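Long-range contacts in putative hexulose 6 phosphate synthase (Salmonella typhimurium, PDB 3F4W), which adopts the closed eight-stranded parallel beta/alpha (TIM) barrel of the HUMPS family and is a putative enzyme whose precise function is left open: residues A[57-62]-A[80-85]; A[5-10]-A[27-32]. All coordinates share one frame; numbering follows the deposited sequence.

Contact 1 (A[57-62]-A[80-85])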
loop_
_atom_site.group_PDB
_atom_site.type_symbol
_atom_site.label_atom_id
_atom_site.label_comp_id
_atom_site.label_asym_id
_atom_site.label_seq_id
_atom_site.Cartn_x
_atom_site.Cartn_y
_atom_site.Cartn_z
ATOM N N LEU A 57 11.532 10.692 -0.662
ATOM C CA LEU A 57 10.480 10.043 0.112
ATOM C C LEU A 57 9.873 8.912 -0.719
ATOM O O LEU A 57 9.453 9.131 -1.850
ATOM C CB LEU A 57 9.404 11.084 0.465
ATOM C CG LEU A 57 8.022 10.840 1.111
ATOM C CD1 LEU A 57 7.367 9.531 0.703
ATOM C CD2 LEU A 57 8.046 10.992 2.637
ATOM N N ALA A 58 9.836 7.703 -0.164
ATOM C CA ALA A 58 9.175 6.587 -0.838
ATOM C C ALA A 58 7.768 6.410 -0.283
ATOM O O ALA A 58 7.595 5.996 0.865
ATOM C CB ALA A 58 9.981 5.301 -0.662
ATOM N N ASP A 59 6.764 6.733 -1.093
ATOM C CA ASP A 59 5.379 6.673 -0.646
ATOM C C ASP A 59 4.818 5.261 -0.774
ATOM O O ASP A 59 3.892 5.013 -1.550
ATOM C CB ASP A 59 4.512 7.651 -1.433
ATOM C CG ASP A 59 3.168 7.886 -0.780
ATOM O OD1 ASP A 59 3.036 7.617 0.432
ATOM O OD2 ASP A 59 2.243 8.342 -1.481
ATOM N N ALA A 60 5.389 4.339 -0.006
ATOM C CA ALA A 60 4.982 2.940 -0.058
ATOM C C ALA A 60 3.606 2.701 0.567
ATOM O O ALA A 60 2.930 1.728 0.232
ATOM C CB ALA A 60 6.029 2.068 0.613
ATOM N N LYS A 61 3.191 3.594 1.465
ATOM C CA LYS A 61 1.937 3.415 2.197
ATOM C C LYS A 61 1.868 2.015 2.799
ATOM O O LYS A 61 0.887 1.285 2.616
ATOM C CB LYS A 61 0.727 3.663 1.290
ATOM C CG LYS A 61 0.436 5.130 1.010
ATOM C CD LYS A 61 -0.869 5.282 0.242
ATOM C CE LYS A 61 -1.167 6.737 -0.079
ATOM N NZ LYS A 61 -0.279 7.253 -1.153
ATOM N N ILE A 62 2.920 1.654 3.522
ATOM C CA ILE A 62 3.050 0.334 4.121
ATOM C C ILE A 62 1.879 -0.032 5.035
ATOM O O ILE A 62 1.436 0.772 5.859
ATOM C CB ILE A 62 4.373 0.226 4.900
ATOM C CG1 ILE A 62 5.556 0.365 3.938
ATOM C CG2 ILE A 62 4.457 -1.098 5.636
ATOM C CD1 ILE A 62 6.902 0.445 4.630
ATOM N N TYR A 80 12.906 8.947 3.532
ATOM C CA TYR A 80 11.652 8.748 4.249
ATOM C C TYR A 80 10.883 7.586 3.628
ATOM O O TYR A 80 11.017 7.310 2.437
ATOM C CB TYR A 80 10.760 9.990 4.158
ATOM C CG TYR A 80 11.370 11.295 4.627
ATOM C CD1 TYR A 80 11.139 11.767 5.912
ATOM C CD2 TYR A 80 12.146 12.072 3.775
ATOM C CE1 TYR A 80 11.678 12.962 6.343
ATOM C CE2 TYR A 80 12.692 13.275 4.198
ATOM C CZ TYR A 80 12.454 13.714 5.487
ATOM O OH TYR A 80 12.986 14.906 5.921
ATOM N N VAL A 81 10.072 6.914 4.438
ATOM C CA VAL A 81 9.078 5.979 3.918
ATOM C C VAL A 81 7.756 6.263 4.609
ATOM O O VAL A 81 7.738 6.700 5.757
ATOM C CB VAL A 81 9.470 4.504 4.151
ATOM C CG1 VAL A 81 10.786 4.183 3.447
ATOM C CG2 VAL A 81 9.557 4.196 5.637
ATOM N N THR A 82 6.649 6.032 3.909
ATOM C CA THR A 82 5.336 6.218 4.513
ATOM C C THR A 82 4.737 4.889 4.951
ATOM O O THR A 82 4.866 3.876 4.264
ATOM C CB THR A 82 4.330 6.928 3.574
ATOM O OG1 THR A 82 4.218 6.200 2.345
ATOM C CG2 THR A 82 4.770 8.356 3.288
ATOM N N VAL A 83 4.101 4.914 6.116
ATOM C CA VAL A 83 3.325 3.797 6.629
ATOM C C VAL A 83 1.930 4.338 6.935
ATOM O O VAL A 83 1.782 5.504 7.296
ATOM C CB VAL A 83 3.959 3.212 7.911
ATOM C CG1 VAL A 83 3.944 4.245 9.033
ATOM C CG2 VAL A 83 3.230 1.958 8.347
ATOM N N LEU A 84 0.910 3.507 6.770
ATOM C CA LEU A 84 -0.468 3.939 6.985
ATOM C C LEU A 84 -0.819 4.017 8.465
ATOM O O LEU A 84 -0.590 3.070 9.213
ATOM C CB LEU A 84 -1.437 2.985 6.284
ATOM C CG LEU A 84 -1.967 3.304 4.882
ATOM C CD1 LEU A 84 -1.235 4.455 4.224
ATOM C CD2 LEU A 84 -1.932 2.044 4.017
ATOM N N GLY A 85 -1.390 5.144 8.878
ATOM C CA GLY A 85 -1.840 5.310 10.247
ATOM C C GLY A 85 -2.929 4.321 10.622
ATOM O O GLY A 85 -3.127 4.022 11.800
#

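Contact 2 (A[5-10]-A[27-32])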
loop_
_atom_site.group_PDB
_atom_site.type_symbol
_atom_site.label_atom_id
_atom_site.label_comp_id
_atom_site.label_asym_id
_atom_site.label_seq_id
_atom_site.Cartn_x
_atom_site.Cartn_y
_atom_site.Cartn_z
ATOM N N LEU A 5 7.315 17.267 -3.215
ATOM C CA LEU A 5 6.672 17.097 -4.515
ATOM C C LEU A 5 6.315 15.639 -4.803
ATOM O O LEU A 5 7.197 14.796 -4.973
ATOM C CB LEU A 5 7.577 17.623 -5.631
ATOM C CG LEU A 5 7.080 17.402 -7.060
ATOM C CD1 LEU A 5 5.856 18.258 -7.348
ATOM C CD2 LEU A 5 8.181 17.703 -8.055
ATOM N N ALA A 6 5.020 15.349 -4.876
ATOM C CA ALA A 6 4.565 13.994 -5.179
ATOM C C ALA A 6 4.613 13.677 -6.676
ATOM O O ALA A 6 3.913 14.296 -7.475
ATOM C CB ALA A 6 3.154 13.767 -4.631
ATOM N N LEU A 7 5.449 12.710 -7.045
ATOM C CA LEU A 7 5.462 12.180 -8.402
ATOM C C LEU A 7 4.636 10.896 -8.446
ATOM O O LEU A 7 5.127 9.820 -8.110
ATOM C CB LEU A 7 6.894 11.903 -8.864
ATOM C CG LEU A 7 7.877 13.074 -8.791
ATOM C CD1 LEU A 7 9.257 12.630 -9.237
ATOM C CD2 LEU A 7 7.391 14.239 -9.636
ATOM N N ASP A 8 3.379 11.011 -8.857
ATOM C CA ASP A 8 2.456 9.884 -8.771
ATOM C C ASP A 8 2.322 9.076 -10.064
ATOM O O ASP A 8 2.550 7.866 -10.073
ATOM C CB ASP A 8 1.078 10.358 -8.296
ATOM C CG ASP A 8 1.040 10.649 -6.800
ATOM O OD1 ASP A 8 1.940 10.174 -6.073
ATOM O OD2 ASP A 8 0.106 11.350 -6.349
ATOM N N GLU A 9 1.955 9.744 -11.153
ATOM C CA GLU A 9 1.556 9.040 -12.367
ATOM C C GLU A 9 2.588 9.073 -13.493
ATOM O O GLU A 9 2.296 8.673 -14.621
ATOM C CB GLU A 9 0.210 9.580 -12.853
ATOM C CG GLU A 9 -0.868 9.547 -11.775
ATOM C CD GLU A 9 -2.230 9.980 -12.283
ATOM O OE1 GLU A 9 -2.360 10.235 -13.498
ATOM O OE2 GLU A 9 -3.171 10.067 -11.464
ATOM N N LEU A 10 3.796 9.534 -13.185
ATOM C CA LEU A 10 4.850 9.611 -14.191
ATOM C C LEU A 10 5.629 8.306 -14.267
ATOM O O LEU A 10 5.715 7.566 -13.289
ATOM C CB LEU A 10 5.818 10.756 -13.875
ATOM C CG LEU A 10 5.296 12.191 -13.930
ATOM C CD1 LEU A 10 6.432 13.171 -13.670
ATOM C CD2 LEU A 10 4.645 12.466 -15.277
ATOM N N ASP A 27 12.136 20.641 -1.847
ATOM C CA ASP A 27 12.961 20.143 -0.745
ATOM C C ASP A 27 12.952 18.618 -0.656
ATOM O O ASP A 27 13.974 17.998 -0.370
ATOM C CB ASP A 27 12.477 20.718 0.586
ATOM C CG ASP A 27 12.567 22.224 0.634
ATOM O OD1 ASP A 27 13.703 22.749 0.682
ATOM O OD2 ASP A 27 11.500 22.880 0.622
ATOM N N ILE A 28 11.789 18.020 -0.878
ATOM C CA ILE A 28 11.657 16.569 -0.809
ATOM C C ILE A 28 11.015 16.023 -2.075
ATOM O O ILE A 28 9.928 16.446 -2.457
ATOM C CB ILE A 28 10.794 16.137 0.391
ATOM C CG1 ILE A 28 11.398 16.651 1.701
ATOM C CG2 ILE A 28 10.653 14.621 0.416
ATOM C CD1 ILE A 28 10.510 16.431 2.917
ATOM N N ILE A 29 11.695 15.093 -2.731
ATOM C CA ILE A 29 11.140 14.443 -3.907
ATOM C C ILE A 29 10.406 13.185 -3.461
ATOM O O ILE A 29 11.000 12.291 -2.858
ATOM C CB ILE A 29 12.242 14.067 -4.915
ATOM C CG1 ILE A 29 13.095 15.294 -5.248
ATOM C CG2 ILE A 29 11.631 13.450 -6.169
ATOM C CD1 ILE A 29 14.204 15.020 -6.246
ATOM N N GLU A 30 9.112 13.123 -3.741
ATOM C CA GLU A 30 8.329 11.959 -3.356
ATOM C C GLU A 30 8.106 11.020 -4.539
ATOM O O GLU A 30 7.553 11.412 -5.563
ATOM C CB GLU A 30 6.978 12.370 -2.765
ATOM C CG GLU A 30 6.028 11.193 -2.564
ATOM C CD GLU A 30 4.626 11.613 -2.160
ATOM O OE1 GLU A 30 4.472 12.687 -1.545
ATOM O OE2 GLU A 30 3.674 10.861 -2.458
ATOM N N VAL A 31 8.547 9.777 -4.397
ATOM C CA VAL A 31 8.167 8.753 -5.358
ATOM C C VAL A 31 6.794 8.227 -4.948
ATOM O O VAL A 31 6.673 7.492 -3.967
ATOM C CB VAL A 31 9.201 7.615 -5.412
ATOM C CG1 VAL A 31 8.741 6.512 -6.359
ATOM C CG2 VAL A 31 10.553 8.164 -5.839
ATOM N N GLY A 32 5.764 8.629 -5.688
ATOM C CA GLY A 32 4.392 8.253 -5.384
ATOM C C GLY A 32 4.131 6.759 -5.457
ATOM O O GLY A 32 4.910 6.013 -6.050
#

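Contact 1 (A[57-62]-A[80-85])
In the beta-alpha-beta unit of strand 55-62, helix 66-75 and strand 80-84, Thr-82 spans a beta bulge that lies between Ala-58 and Ile-62. The parallel ladder starts regularly, Ala-58 N pointing almost straight at Tyr-80 O (2.9 Å), and resumes past the bulge, where Ile-62 N meets Thr-82 O at 3.0 Å. In between, strand 55-62 makes an inverse gamma turn at Asp-59, and a side chain does the bridging. Thr-82 OG1, held between its own N and carbonyl carbon (chi1 56°), donates to the anti lone pair of Asp-59 OD1 over 2.7 Å and accepts Lys-61 N at 2.9 Å. The same rotation lays Thr-82 CG2 against Leu-57 CD1 (3.8 Å). Lys-61 NZ bends back to Asp-59 OD2, 2.8 Å away, approaching from above the carboxylate plane, and this salt bridge leaves both carboxylate oxygens gripped; Thr-33 OG1 also bonds NZ. Leu-57 CD2 presses on Tyr-80 CB (3.3 Å), while Leu-84 CD1 rests on Lys-61 CB at 3.6 Å. On the face opposite Leu-57 and Tyr-80, Val-81 meets helix 66-75, and Ile-62 and Val-83 meet helix 89-102. Parallel strands joined by a helix that packs against them are the repeating element of a TIM barrel.

Contact 2 (A[5-10]-A[27-32])
Leu-5, Ala-6 and Leu-7 pair in parallel with Ile-29, Glu-30 and Val-31, the two short strands being inclined by 25°. The ladder opens with Leu-5 N bonded to Ile-28 O (2.8 Å), the donor lying nearly on the extension of the carbonyl bond. Glu-30 is then held from both its backbone ends, its N giving to Leu-5 O and its O receiving Leu-7 N. The bonding runs one residue past strand 28-31: Gly-32 N, at the N-cap of helix 33-39, donates to Leu-7 O at 2.8 Å, but from well above the carbonyl plane.

Two unlike faces result. On one, Leu-7 CD1 meets Ile-29 CG2 at 4.0 Å, and Met-19 of helix 12-22 packs on both residues as well as on Leu-5. On the other, Glu-30 has CG anti to its backbone N (chi1 170°) and an extended chain, which carries its carboxylate alongside Ala-6, OE1 coming to 3.5 Å from Ala-6 CB. The polar partner of OE1 is Gln-4. Asp-8 begins by pointing away, yet its OD1 swings back to within 3.2 Å of Gly-32 CA, where no side chain intervenes. That oxygen is also 4.1 Å from Glu-30 OE2, the two carboxylate planes standing 62° apart. No bond joins them, and Asp-59, a third acid near Glu-30, is itself paired with Lys-61.

A malonate ion, probably from the crystallisation liquor, lies close to the Ala-6 side chain. The chemistry implies an apolar seam beneath the helices and, across the sheet, two close carboxylates whose repulsion is probably eased by neighbours such as Gln-4.

How the contacts relate
Both contacts illustrate how one building unit, a parallel strand pair joined through a helix, can be repeated with different chemistry. They are buried, follow one another along the chain, and have centres about 12 Å apart. Strands 28-31 and 55-62 are neighbours, so the two pairs fuse into four successive strands of the barrel; Leu-57 forms the seam through probable backbone hydrogen bonds to Ile-29 and Val-31. Contact 2 relies on an unbroken backbone ladder, with like-charged acids left unbonded to each other. Contact 1 interrupts its ladder and bridges the gap through the Thr-82 hydroxyl, while a salt bridge within 57-62 holds Asp-59. Both approach the second subunit, Leu-84 packing on its Leu-84 and Glu-9 on its Phe-68.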